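PDB 6NJW: Xcc_ctr_pt, which is the C-terminal Toprim-containing region of a class 2 OLD family nuclease, which probably cuts nucleic acid by two-metal catalysis. Local coordinates for residues I98-V103 against Y125-N130. Residues are numbered along the deposited sequence; the frame is centred on the assembly and turned at random.
Sequences INVLDV and YGYFVN
The hydroxyl of Tyr127, hydrogen-bonded to NE2 of His77, fixes the far end of a ring whose CE2 lies 3.8 Å from CG2 of Val100. Here, in the Toprim domain, helix 93-104 packs against 127-130, an outermost strand of the parallel four-stranded sheet. No hydrogen bond joins the two segments; they meet through apolar groups. Val100, a compact branched residue, points toward the strand, and its CG2 approaches CD2 and CE2 of the Tyr127 ring obliquely. Tyrosine suits this buried place because its ring offers carbon to the valine while its OH reaches a polar partner. Val65 of helix 62-68 touches both, adding a third side chain to the apolar cluster. Leu101, with a longer side chain, reaches Tyr125: with CG turned beside its own backbone N (chi1 -74°), its CD2 comes obliquely to 3.7 Å from CD2 of the Tyr125 ring. That ring lies partly exposed, its OH hydrogen-bonded to OE2 of Glu105. Gly126 (phi 80°) is the C' residue of the Schellman motif ending helix 115-123; a side chain here would jam against Tyr125 O. Across this turn, CB of Tyr125 lies over one face of the Tyr127 ring, 4.0 Å from its plane and nearer the edge than the centre.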
# COMPACT_ATOMS: atom_id res chain seq x y z
N ILE A 98 -5.39 1.99 16.64
CA ILE A 98 -6.41 2.00 17.70
C ILE A 98 -7.63 2.79 17.24
O ILE A 98 -8.78 2.41 17.53
CB ILE A 98 -5.82 2.58 19.00
CG1 ILE A 98 -4.83 1.57 19.61
CG2 ILE A 98 -6.93 2.91 20.00
CD1 ILE A 98 -4.05 2.12 20.79
N ASN A 99 -7.41 3.87 16.49
CA ASN A 99 -8.54 4.67 16.01
C ASN A 99 -9.46 3.87 15.11
O ASN A 99 -10.69 4.01 15.19
CB ASN A 99 -8.01 5.92 15.30
CG ASN A 99 -7.58 7.00 16.28
OD1 ASN A 99 -8.02 7.01 17.42
ND2 ASN A 99 -6.70 7.89 15.84
N VAL A 100 -8.91 2.98 14.27
CA VAL A 100 -9.82 2.14 13.47
C VAL A 100 -10.29 0.91 14.24
O VAL A 100 -11.41 0.44 14.02
CB VAL A 100 -9.20 1.75 12.12
CG1 VAL A 100 -9.01 2.99 11.25
CG2 VAL A 100 -7.87 1.03 12.29
N LEU A 101 -9.48 0.37 15.16
CA LEU A 101 -9.96 -0.79 15.90
C LEU A 101 -11.12 -0.42 16.83
O LEU A 101 -12.01 -1.25 17.06
CB LEU A 101 -8.82 -1.43 16.69
CG LEU A 101 -7.79 -2.23 15.88
CD1 LEU A 101 -6.54 -2.50 16.72
CD2 LEU A 101 -8.36 -3.54 15.37
N ASP A 102 -11.12 0.81 17.35
CA ASP A 102 -12.27 1.28 18.13
C ASP A 102 -13.56 1.27 17.31
O ASP A 102 -14.64 1.08 17.87
CB ASP A 102 -12.02 2.69 18.65
CG ASP A 102 -11.02 2.73 19.79
OD1 ASP A 102 -10.73 1.67 20.38
OD2 ASP A 102 -10.51 3.83 20.07
N VAL A 103 -13.46 1.46 16.00
CA VAL A 103 -14.63 1.38 15.12
C VAL A 103 -14.96 -0.07 14.78
O VAL A 103 -16.09 -0.53 14.98
CB VAL A 103 -14.39 2.21 13.85
CG1 VAL A 103 -15.56 2.08 12.88
CG2 VAL A 103 -14.11 3.68 14.19
N TYR A 125 -8.33 -8.05 11.07
CA TYR A 125 -9.36 -7.31 10.36
C TYR A 125 -8.89 -6.88 8.98
O TYR A 125 -9.55 -6.05 8.34
CB TYR A 125 -9.80 -6.10 11.19
CG TYR A 125 -10.43 -6.54 12.49
CD1 TYR A 125 -11.73 -7.03 12.51
CD2 TYR A 125 -9.71 -6.54 13.68
CE1 TYR A 125 -12.31 -7.46 13.70
CE2 TYR A 125 -10.28 -6.97 14.86
CZ TYR A 125 -11.57 -7.43 14.87
OH TYR A 125 -12.12 -7.87 16.05
N GLY A 126 -7.76 -7.41 8.51
CA GLY A 126 -7.24 -7.03 7.21
C GLY A 126 -6.49 -5.72 7.15
O GLY A 126 -6.39 -5.12 6.08
N TYR A 127 -5.93 -5.26 8.27
CA TYR A 127 -5.19 -4.01 8.32
C TYR A 127 -3.71 -4.35 8.49
O TYR A 127 -3.34 -4.96 9.49
CB TYR A 127 -5.68 -3.13 9.47
CG TYR A 127 -7.18 -2.83 9.49
CD1 TYR A 127 -7.96 -2.91 8.34
CD2 TYR A 127 -7.82 -2.47 10.69
CE1 TYR A 127 -9.33 -2.63 8.36
CE2 TYR A 127 -9.19 -2.20 10.73
CZ TYR A 127 -9.94 -2.27 9.57
OH TYR A 127 -11.29 -1.98 9.62
N PHE A 128 -2.88 -3.95 7.52
CA PHE A 128 -1.52 -4.47 7.44
C PHE A 128 -0.53 -3.32 7.40
O PHE A 128 -0.78 -2.30 6.73
CB PHE A 128 -1.33 -5.39 6.20
CG PHE A 128 -2.11 -6.66 6.29
CD1 PHE A 128 -1.65 -7.73 7.04
CD2 PHE A 128 -3.33 -6.78 5.65
CE1 PHE A 128 -2.40 -8.91 7.15
CE2 PHE A 128 -4.08 -7.94 5.75
CZ PHE A 128 -3.63 -9.01 6.50
N VAL A 129 0.59 -3.48 8.10
CA VAL A 129 1.57 -2.41 8.21
C VAL A 129 2.87 -2.86 7.55
O VAL A 129 3.29 -4.02 7.66
CB VAL A 129 1.81 -1.97 9.68
CG1 VAL A 129 0.49 -1.70 10.38
CG2 VAL A 129 2.58 -3.00 10.44
N ASN A 130 3.50 -1.94 6.83
CA ASN A 130 4.82 -2.14 6.27
C ASN A 130 5.85 -1.51 7.19
O ASN A 130 5.69 -0.36 7.63
CB ASN A 130 4.90 -1.52 4.88
CG ASN A 130 6.26 -1.67 4.24
OD1 ASN A 130 6.94 -2.67 4.42
ND2 ASN A 130 6.67 -0.65 3.48